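Long-range contacts in uncharacterized protein (Streptococcus mutans, PDB 4R0J), which probably cleaves CRISPR precursor transcripts into crRNA, as a Cas5-family endonuclease of subtype I-C in antiviral defence: residues 8-13 against 102-107; 43-48 against 59-64; 126-131 against 150-155. All coordinates share one frame; numbering follows the deposited sequence. Where two conformers were deposited one is given.

Interaction 1: residues 8-13 against 102-107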
loop_
_atom_site.group_PDB
_atom_site.type_symbol
_atom_site.label_atom_id
_atom_site.label_comp_id
_atom_site.label_asym_id
_atom_site.label_seq_id
_atom_site.Cartn_x
_atom_site.Cartn_y
_atom_site.Cartn_z
ATOM N N SER A 8 3.066 -13.809 9.467
ATOM C CA SER A 8 3.697 -14.447 8.323
ATOM C C SER A 8 5.119 -13.911 8.143
ATOM O O SER A 8 5.524 -12.929 8.780
ATOM C CB SER A 8 2.909 -14.158 7.044
ATOM O OG SER A 8 3.144 -12.830 6.580
ATOM N N ARG A 9 5.863 -14.582 7.270
ATOM C CA ARG A 9 7.140 -14.030 6.852
ATOM C C ARG A 9 6.916 -12.682 6.163
ATOM O O ARG A 9 5.812 -12.331 5.755
ATOM C CB ARG A 9 7.890 -14.996 5.933
ATOM C CG ARG A 9 7.318 -15.114 4.530
ATOM C CD ARG A 9 8.229 -15.957 3.655
ATOM N NE ARG A 9 7.768 -16.059 2.271
ATOM C CZ ARG A 9 8.048 -15.177 1.312
ATOM N NH1 ARG A 9 8.777 -14.096 1.575
ATOM N NH2 ARG A 9 7.591 -15.377 0.084
ATOM N N ASN A 10 7.975 -11.874 6.102
ATOM C CA ASN A 10 7.858 -10.636 5.354
ATOM C C ASN A 10 7.799 -11.018 3.883
ATOM O O ASN A 10 8.538 -11.907 3.435
ATOM C CB ASN A 10 9.064 -9.724 5.600
ATOM C CG ASN A 10 8.972 -8.977 6.914
ATOM O OD1 ASN A 10 7.916 -8.452 7.272
ATOM N ND2 ASN A 10 10.086 -8.916 7.640
ATOM N N PHE A 11 6.923 -10.358 3.142
ATOM C CA PHE A 11 6.843 -10.520 1.705
ATOM C C PHE A 11 7.263 -9.223 1.057
ATOM O O PHE A 11 7.076 -8.143 1.629
ATOM C CB PHE A 11 5.411 -10.838 1.281
ATOM C CG PHE A 11 4.953 -12.200 1.698
ATOM C CD1 PHE A 11 5.291 -13.315 0.952
ATOM C CD2 PHE A 11 4.188 -12.369 2.841
ATOM C CE1 PHE A 11 4.866 -14.585 1.337
ATOM C CE2 PHE A 11 3.755 -13.632 3.226
ATOM C CZ PHE A 11 4.102 -14.742 2.477
ATOM N N TYR A 12 7.802 -9.332 -0.150
ATOM C CA TYR A 12 8.236 -8.156 -0.889
ATOM C C TYR A 12 7.695 -8.175 -2.308
ATOM O O TYR A 12 7.880 -9.150 -3.042
ATOM C CB TYR A 12 9.764 -8.080 -0.914
ATOM C CG TYR A 12 10.395 -8.153 0.461
ATOM C CD1 TYR A 12 10.665 -9.376 1.053
ATOM C CD2 TYR A 12 10.708 -6.997 1.170
ATOM C CE1 TYR A 12 11.232 -9.455 2.306
ATOM C CE2 TYR A 12 11.282 -7.068 2.433
ATOM C CZ TYR A 12 11.534 -8.299 2.994
ATOM O OH TYR A 12 12.091 -8.401 4.240
ATOM N N ALA A 13 7.061 -7.077 -2.694
ATOM C CA ALA A 13 6.467 -6.944 -4.015
ATOM C C ALA A 13 6.936 -5.667 -4.684
ATOM O O ALA A 13 7.080 -4.629 -4.038
ATOM C CB ALA A 13 4.957 -6.944 -3.913
ATOM N N LYS A 102 6.905 -3.755 1.428
ATOM C CA LYS A 102 7.193 -4.782 2.423
ATOM C C LYS A 102 5.951 -4.969 3.285
ATOM O O LYS A 102 5.399 -4.003 3.830
ATOM C CB LYS A 102 8.385 -4.360 3.279
ATOM C CG LYS A 102 8.714 -5.296 4.429
ATOM C CD LYS A 102 9.895 -4.773 5.258
ATOM C CE LYS A 102 10.116 -5.627 6.499
ATOM N NZ LYS A 102 11.224 -5.080 7.353
ATOM N N PHE A 103 5.497 -6.212 3.398
ATOM C CA PHE A 103 4.264 -6.480 4.116
ATOM C C PHE A 103 4.264 -7.894 4.670
ATOM O O PHE A 103 5.112 -8.722 4.323
ATOM C CB PHE A 103 3.035 -6.246 3.218
ATOM C CG PHE A 103 2.895 -7.240 2.100
ATOM C CD1 PHE A 103 3.634 -7.110 0.935
ATOM C CD2 PHE A 103 2.014 -8.309 2.221
ATOM C CE1 PHE A 103 3.496 -8.032 -0.097
ATOM C CE2 PHE A 103 1.874 -9.234 1.192
ATOM C CZ PHE A 103 2.609 -9.091 0.035
ATOM N N HIS A 104 3.303 -8.160 5.540
ATOM C CA HIS A 104 3.140 -9.487 6.106
ATOM C C HIS A 104 1.669 -9.613 6.413
ATOM O O HIS A 104 0.924 -8.650 6.257
ATOM C CB HIS A 104 3.965 -9.645 7.385
ATOM C CG HIS A 104 3.546 -8.733 8.502
ATOM N ND1 HIS A 104 4.087 -7.475 8.683
ATOM C CD2 HIS A 104 2.649 -8.906 9.504
ATOM C CE1 HIS A 104 3.535 -6.911 9.746
ATOM N NE2 HIS A 104 2.662 -7.760 10.264
ATOM N N PHE A 105 1.245 -10.801 6.833
ATOM C CA PHE A 105 -0.125 -10.935 7.313
ATOM C C PHE A 105 -0.188 -11.537 8.709
ATOM O O PHE A 105 0.765 -12.167 9.181
ATOM C CB PHE A 105 -1.050 -11.672 6.321
ATOM C CG PHE A 105 -0.650 -13.093 6.005
ATOM C CD1 PHE A 105 -1.028 -14.152 6.837
ATOM C CD2 PHE A 105 0.031 -13.390 4.832
ATOM C CE1 PHE A 105 -0.689 -15.470 6.526
ATOM C CE2 PHE A 105 0.364 -14.698 4.510
ATOM C CZ PHE A 105 -0.002 -15.746 5.357
ATOM N N ILE A 106 -1.307 -11.268 9.376
ATOM C CA ILE A 106 -1.579 -11.783 10.703
ATOM C C ILE A 106 -3.005 -12.325 10.646
ATOM O O ILE A 106 -3.745 -12.017 9.714
ATOM C CB ILE A 106 -1.512 -10.664 11.755
ATOM C CG1 ILE A 106 -2.537 -9.573 11.439
ATOM C CG2 ILE A 106 -0.081 -10.054 11.825
ATOM C CD1 ILE A 106 -2.668 -8.515 12.533
ATOM N N TRP A 107 -3.399 -13.098 11.646
ATOM C CA TRP A 107 -4.773 -13.593 11.686
ATOM C C TRP A 107 -5.713 -12.446 12.053
ATOM O O TRP A 107 -5.378 -11.588 12.868
ATOM C CB TRP A 107 -4.931 -14.755 12.676
ATOM C CG TRP A 107 -4.061 -15.950 12.391
ATOM C CD1 TRP A 107 -3.345 -16.671 13.299
ATOM C CD2 TRP A 107 -3.806 -16.552 11.113
ATOM N NE1 TRP A 107 -2.668 -17.691 12.674
ATOM C CE2 TRP A 107 -2.922 -17.632 11.327
ATOM C CE3 TRP A 107 -4.232 -16.277 9.805
ATOM C CZ2 TRP A 107 -2.466 -18.447 10.291
ATOM C CZ3 TRP A 107 -3.778 -17.085 8.776
ATOM C CH2 TRP A 107 -2.903 -18.156 9.025
HETATM O O HOH W 1 6.063 -6.423 6.913
HETATM O O HOH W 2 13.348 -6.315 5.430
#

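Interaction 2: residues 43-48 against 59-64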
loop_
_atom_site.group_PDB
_atom_site.type_symbol
_atom_site.label_atom_id
_atom_site.label_comp_id
_atom_site.label_asym_id
_atom_site.label_seq_id
_atom_site.Cartn_x
_atom_site.Cartn_y
_atom_site.Cartn_z
ATOM N N ALA A 43 -4.188 3.067 -0.286
ATOM C CA ALA A 43 -3.911 2.620 -1.648
ATOM C C ALA A 43 -3.076 1.354 -1.672
ATOM O O ALA A 43 -3.348 0.441 -2.459
ATOM C CB ALA A 43 -3.221 3.723 -2.453
ATOM N N LEU A 44 -2.046 1.305 -0.829
ATOM C CA LEU A 44 -1.179 0.135 -0.761
ATOM C C LEU A 44 -1.945 -1.084 -0.266
ATOM O O LEU A 44 -1.746 -2.185 -0.756
ATOM C CB LEU A 44 0.007 0.400 0.147
ATOM C CG LEU A 44 0.894 1.483 -0.446
ATOM C CD1 LEU A 44 2.003 1.803 0.535
ATOM C CD2 LEU A 44 1.470 0.997 -1.780
ATOM N N GLN A 45 -2.803 -0.870 0.720
ATOM C CA GLN A 45 -3.668 -1.930 1.221
ATOM C C GLN A 45 -4.479 -2.522 0.081
ATOM O O GLN A 45 -4.649 -3.738 0.000
ATOM C CB GLN A 45 -4.643 -1.378 2.264
ATOM C CG GLN A 45 -5.360 -2.462 3.066
ATOM C CD GLN A 45 -4.471 -3.059 4.143
ATOM O OE1 GLN A 45 -3.756 -2.339 4.832
ATOM N NE2 GLN A 45 -4.518 -4.380 4.293
ATOM N N GLY A 46 -4.995 -1.656 -0.788
ATOM C CA GLY A 46 -5.861 -2.095 -1.876
ATOM C C GLY A 46 -5.044 -2.898 -2.861
ATOM O O GLY A 46 -5.508 -3.889 -3.411
ATOM N N ILE A 47 -3.806 -2.470 -3.084
ATOM C CA ILE A 47 -2.924 -3.201 -3.991
ATOM C C ILE A 47 -2.574 -4.589 -3.461
ATOM O O ILE A 47 -2.692 -5.592 -4.178
ATOM C CB ILE A 47 -1.637 -2.396 -4.289
ATOM C CG1 ILE A 47 -2.000 -1.152 -5.104
ATOM C CG2 ILE A 47 -0.651 -3.263 -5.065
ATOM C CD1 ILE A 47 -0.878 -0.106 -5.166
ATOM N N ILE A 48 -2.142 -4.656 -2.205
ATOM C CA ILE A 48 -1.742 -5.923 -1.611
ATOM C C ILE A 48 -2.930 -6.873 -1.483
ATOM O O ILE A 48 -2.799 -8.077 -1.740
ATOM C CB ILE A 48 -1.063 -5.730 -0.229
ATOM C CG1 ILE A 48 0.233 -4.923 -0.369
ATOM C CG2 ILE A 48 -0.805 -7.092 0.452
ATOM C CD1 ILE A 48 1.167 -5.416 -1.460
ATOM N N ASN A 59 -3.743 -8.321 5.867
ATOM C CA ASN A 59 -2.475 -7.869 5.320
ATOM C C ASN A 59 -2.056 -6.592 6.023
ATOM O O ASN A 59 -2.877 -5.698 6.235
ATOM C CB ASN A 59 -2.590 -7.618 3.823
ATOM C CG ASN A 59 -2.649 -8.894 3.033
ATOM O OD1 ASN A 59 -1.959 -9.859 3.350
ATOM N ND2 ASN A 59 -3.493 -8.919 2.016
ATOM N N VAL A 60 -0.786 -6.530 6.395
ATOM C CA VAL A 60 -0.243 -5.402 7.143
ATOM C C VAL A 60 0.936 -4.864 6.359
ATOM O O VAL A 60 1.955 -5.520 6.230
ATOM C CB VAL A 60 0.211 -5.820 8.556
ATOM C CG1 VAL A 60 0.750 -4.613 9.328
ATOM C CG2 VAL A 60 -0.945 -6.471 9.318
ATOM N N ILE A 61 0.762 -3.675 5.798
ATOM C CA ILE A 61 1.811 -3.036 5.011
ATOM C C ILE A 61 2.673 -2.253 5.983
ATOM O O ILE A 61 2.170 -1.401 6.715
ATOM C CB ILE A 61 1.198 -2.090 3.959
ATOM C CG1 ILE A 61 0.507 -2.886 2.839
ATOM C CG2 ILE A 61 2.266 -1.194 3.355
ATOM C CD1 ILE A 61 -0.758 -3.604 3.247
ATOM N N THR A 62 3.964 -2.560 6.020
ATOM C CA THR A 62 4.851 -1.882 6.969
ATOM C C THR A 62 5.763 -0.805 6.368
ATOM O O THR A 62 6.131 0.137 7.073
ATOM C CB THR A 62 5.692 -2.879 7.799
ATOM O OG1 THR A 62 6.557 -3.624 6.934
ATOM C CG2 THR A 62 4.777 -3.840 8.559
ATOM N N GLU A 63 6.150 -0.951 5.102
ATOM C CA GLU A 63 7.055 0.030 4.467
ATOM C C GLU A 63 6.890 0.025 2.951
ATOM O O GLU A 63 6.583 -1.008 2.355
ATOM C CB GLU A 63 8.523 -0.257 4.828
ATOM C CG GLU A 63 9.511 0.880 4.509
ATOM C CD GLU A 63 10.945 0.550 4.903
ATOM O OE1 GLU A 63 11.475 -0.484 4.441
ATOM O OE2 GLU A 63 11.544 1.326 5.679
ATOM N N VAL A 64 7.080 1.182 2.327
ATOM C CA VAL A 64 7.127 1.246 0.875
ATOM C C VAL A 64 8.358 2.049 0.459
ATOM O O VAL A 64 8.748 2.999 1.142
ATOM C CB VAL A 64 5.844 1.866 0.252
ATOM C CG1 VAL A 64 5.640 3.318 0.700
ATOM C CG2 VAL A 64 5.893 1.785 -1.272
HETATM O O HOH W 3 -1.715 -2.219 6.497
#

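Interaction 3: residues 126-131 against 150-155. With SO4 (sulfate ion), chain D.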
loop_
_atom_site.group_PDB
_atom_site.type_symbol
_atom_site.label_atom_id
_atom_site.label_comp_id
_atom_site.label_asym_id
_atom_site.label_seq_id
_atom_site.Cartn_x
_atom_site.Cartn_y
_atom_site.Cartn_z
ATOM N N ILE A 126 0.164 -19.708 -0.765
ATOM C CA ILE A 126 -0.705 -19.014 -1.701
ATOM C C ILE A 126 -0.268 -17.560 -1.915
ATOM O O ILE A 126 -0.311 -17.054 -3.038
ATOM C CB ILE A 126 -2.172 -19.059 -1.246
ATOM C CG1 ILE A 126 -2.673 -20.508 -1.218
ATOM C CG2 ILE A 126 -3.031 -18.195 -2.167
ATOM C CD1 ILE A 126 -4.052 -20.678 -0.602
HETATM N N MSE A 127 0.153 -16.887 -0.845
HETATM C CA MSE A 127 0.617 -15.504 -0.970
HETATM C C MSE A 127 1.835 -15.448 -1.873
HETATM O O MSE A 127 1.903 -14.643 -2.802
HETATM C CB MSE A 127 0.949 -14.899 0.393
HETATM C CG MSE A 127 1.469 -13.481 0.317
HETATM SE SE MSE A 127 0.188 -12.249 -0.507
HETATM C CE MSE A 127 -1.048 -12.059 0.972
ATOM N N GLU A 128 2.789 -16.321 -1.595
ATOM C CA GLU A 128 4.017 -16.378 -2.369
ATOM C C GLU A 128 3.694 -16.599 -3.844
ATOM O O GLU A 128 4.178 -15.873 -4.713
ATOM C CB GLU A 128 4.911 -17.493 -1.829
ATOM C CG GLU A 128 6.181 -17.721 -2.599
ATOM C CD GLU A 128 7.076 -18.737 -1.913
ATOM O OE1 GLU A 128 7.698 -18.377 -0.890
ATOM O OE2 GLU A 128 7.144 -19.895 -2.385
ATOM N N ARG A 129 2.856 -17.591 -4.115
ATOM C CA ARG A 129 2.437 -17.900 -5.476
ATOM C C ARG A 129 1.703 -16.719 -6.107
ATOM O O ARG A 129 1.886 -16.421 -7.282
ATOM C CB ARG A 129 1.534 -19.136 -5.472
ATOM C CG ARG A 129 1.778 -20.100 -6.614
ATOM C CD ARG A 129 1.543 -21.537 -6.157
ATOM N NE ARG A 129 0.344 -21.657 -5.327
ATOM C CZ ARG A 129 0.243 -22.457 -4.268
ATOM N NH1 ARG A 129 1.269 -23.215 -3.901
ATOM N NH2 ARG A 129 -0.886 -22.498 -3.573
ATOM N N SER A 130 0.878 -16.043 -5.311
ATOM C CA SER A 130 0.078 -14.923 -5.801
ATOM C C SER A 130 0.907 -13.705 -6.207
ATOM O O SER A 130 0.636 -13.088 -7.236
ATOM C CB SER A 130 -0.966 -14.530 -4.758
ATOM O OG SER A 130 -1.858 -15.610 -4.541
ATOM N N ILE A 131 1.908 -13.348 -5.402
ATOM C CA ILE A 131 2.801 -12.270 -5.781
ATOM C C ILE A 131 3.563 -12.668 -7.039
ATOM O O ILE A 131 3.714 -11.870 -7.966
ATOM C CB ILE A 131 3.818 -11.938 -4.672
ATOM C CG1 ILE A 131 3.106 -11.637 -3.347
ATOM C CG2 ILE A 131 4.724 -10.776 -5.101
ATOM C CD1 ILE A 131 4.080 -11.570 -2.160
ATOM N N VAL A 150 2.483 -6.218 -10.891
ATOM C CA VAL A 150 3.108 -6.699 -9.666
ATOM C C VAL A 150 4.044 -7.845 -9.976
ATOM O O VAL A 150 3.695 -8.746 -10.741
ATOM C CB VAL A 150 2.044 -7.223 -8.674
ATOM C CG1 VAL A 150 2.685 -8.099 -7.607
ATOM C CG2 VAL A 150 1.270 -6.075 -8.053
ATOM N N ASP A 151 5.240 -7.820 -9.399
ATOM C CA ASP A 151 6.088 -9.007 -9.411
ATOM C C ASP A 151 6.804 -9.180 -8.068
ATOM O O ASP A 151 6.858 -8.246 -7.266
ATOM C CB ASP A 151 7.051 -9.018 -10.610
ATOM C CG ASP A 151 8.159 -7.983 -10.503
ATOM O OD1 ASP A 151 7.862 -6.801 -10.229
ATOM O OD2 ASP A 151 9.335 -8.357 -10.719
ATOM N N GLU A 152 7.294 -10.384 -7.796
ATOM C CA GLU A 152 7.936 -10.637 -6.512
ATOM C C GLU A 152 9.403 -10.250 -6.562
ATOM O O GLU A 152 10.087 -10.492 -7.557
ATOM C CB GLU A 152 7.790 -12.104 -6.078
ATOM C CG GLU A 152 8.218 -12.342 -4.620
ATOM C CD GLU A 152 8.008 -13.777 -4.142
ATOM O OE1 GLU A 152 8.555 -14.704 -4.779
ATOM O OE2 GLU A 152 7.303 -13.973 -3.120
ATOM N N ILE A 153 9.878 -9.629 -5.490
ATOM C CA ILE A 153 11.304 -9.384 -5.335
ATOM C C ILE A 153 11.784 -10.027 -4.043
ATOM O O ILE A 153 10.987 -10.333 -3.162
ATOM C CB ILE A 153 11.628 -7.890 -5.304
ATOM C CG1 ILE A 153 10.803 -7.191 -4.224
ATOM C CG2 ILE A 153 11.367 -7.262 -6.663
ATOM C CD1 ILE A 153 11.231 -5.756 -3.965
ATOM N N SER A 154 13.092 -10.226 -3.940
ATOM C CA SER A 154 13.695 -10.796 -2.744
ATOM C C SER A 154 13.951 -9.691 -1.726
ATOM O O SER A 154 13.931 -8.512 -2.070
ATOM C CB SER A 154 15.018 -11.464 -3.094
ATOM O OG SER A 154 15.987 -10.491 -3.435
ATOM N N GLN A 155 14.190 -10.073 -0.477
ATOM C CA GLN A 155 14.551 -9.098 0.544
ATOM C C GLN A 155 15.817 -8.357 0.124
ATOM O O GLN A 155 15.946 -7.158 0.342
ATOM C CB GLN A 155 14.787 -9.789 1.887
ATOM C CG GLN A 155 15.121 -8.822 3.007
ATOM C CD GLN A 155 15.481 -9.532 4.296
ATOM O OE1 GLN A 155 15.298 -10.742 4.423
ATOM N NE2 GLN A 155 15.999 -8.779 5.260
HETATM S S SO4 D . -3.470 -21.118 -5.823
HETATM O O1 SO4 D . -4.663 -20.609 -5.153
HETATM O O2 SO4 D . -2.390 -20.142 -5.711
HETATM O O3 SO4 D . -3.059 -22.369 -5.195
HETATM O O4 SO4 D . -3.768 -21.350 -7.235
#

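Interaction 1: residues 8-13 against 102-107
Phe11 and Phe103 form an antiparallel hydrogen-bonded pair: Phe11 N donates almost straight to Phe103 O at 2.7 Å, and Phe103 N donates back to Phe11 O at 3.1 Å. They join strands 11-17 and 97-107, the two central strands of a ferredoxin-like β-α-β-β-α-β fold, consistent with the Cas5 family. The pairing is carried on by Ser8, still in the loop. Its backbone N reaches Phe105 O at 2.8 Å, while the side-chain OG accepts from Phe105 N at 2.8 Å and donates to Arg9 O. OG thus takes the N-H that a main-chain carbonyl would receive in a regular ladder; chi1 of 76°, with OG between backbone N and carbonyl carbon, places it there. Independently of that torsion, the backbone sets Ser8 CB over the middle of the Phe105 ring, 3.5 Å from its centroid, in a CH-pi contact. Phe11 CB also lies over one face of Phe103, but displaced toward the rim, and the two rings, 28° from parallel, are slid so far apart that they barely overlap. Helix 120-132 covers this aromatic side through Met127 and Ile131. On the opposite side of the sheet, Lys102 runs fully extended beside Tyr12, its CG 3.7 Å from Tyr12 CE2, and a water joins the tips NZ and OH. A second water donates to Asn10 OD1 and lies 2.9 Å from His104 ND1, in the imidazole plane.

Interaction 2: residues 43-48 against 59-64
Leu44, Gln45 and Ile48 of helix 41-51 pack onto Asn59, Ile61 and Val64 of strand 57-66, a helix-on-sheet contact near the centre of the chain. It belongs to the first β-α-β unit of the ferredoxin-like fold: the helix lies across the very strand it leads into, and the axes of segments 43-48 and 59-64 approach to 8.8 Å at 126°. Ile61 and Val64 both face the helix although they are three positions apart, a spacing that would put them on opposite faces of a regular strand; the classic beta bulge of Thr62 and Glu63 opposite Lys102 restores the side. The polar part of the contact belongs to Gln45. Its chain bends at chi2 (78°) and brings the terminal amide down to the strand, where NE2 donates to Asn59 O at 2.9 Å. The acceptor lies in the Gln45 amide plane, yet the donor comes in from above the plane of the Asn59 carbonyl. At the other end of the amide, OE1 accepts from a water at 2.6 Å that itself accepts from Ile61 N. Both ends of the amide are therefore held, one directly and one through water, which should fix its rotation. Ile61 CD1 tucks beneath it, 3.6 Å from Gln45 OE1, while Ile61 CG1 slides past Ile48 CG1 at 3.8 Å. Ile48 CG2 rests on the amide of Asn59, whose ND2 is bonded to Asp49 OD1 and Tyr52 O. Leu44 meets Val64 at about a right angle, its CD1 3.9 Å from Val64 CB and 4.1 Å from Ile61 CG2.

Interaction 3: residues 126-131 against 150-155
Ile131 and Glu152 bring their CA atoms to 5.4 Å where helix 126-131 crosses strand 150-152, the axes making an angle of 124°. Ile131 does most of the touching through one methyl: CG2 lies 3.5 Å from Glu152 CB and 4.2 Å from Val150 CG1. Glu152 stands at about a right angle to Ile131, and its chain, extended beyond CG, carries the carboxylate up along the helix until OE2 is 3.9 Å from Glu128 CG. Two like charges come near each other here, with Glu128 OE1 5.0 Å from Glu152 OE2, but arginines probably offset them: Arg132 forms salt bridges with both residues and Arg9 with Glu128. Within the helix, Ile126 O takes Ser130 N and Ser130 OG from opposite faces of its plane. On the side away from the strand, Arg129 NE donates to O2 of a sulfate at 3.1 Å, in the guanidinium plane; the bond from NH2 to O3 is weak, and the ion probably comes from the crystallisation liquor. Beyond the strand Ser154 is the N-cap of helix 155-160. The helix and strand pair is the second α-β step of the ferredoxin-like fold, with the last strand antiparallel to strand 11-17.

The three contacts belong to one ferredoxin-like α/β unit, with two helices packed on a sheet. Interaction 1 pairs the central strands edge to edge, and interactions 2 and 3 lay the two helices over the same face, each against an outer strand of that four-strand core. Strand 97-107 sits beside strand 57-66, with a backbone hydrogen bond from Val60 N to His104 O, and Phe103 packs on both Ile48 and Ile131, so its ring links both helices. Interactions 1 and 2 are buried, the first dominated by main-chain bonds and aromatic rings, the second by aliphatic packing with one side-chain hydrogen bond, from Gln45. Interaction 3 lies farther out, partly buried and packed chiefly around one isoleucine, with two glutamates whose charges are met by Arg132 and, for Glu128, by Arg9.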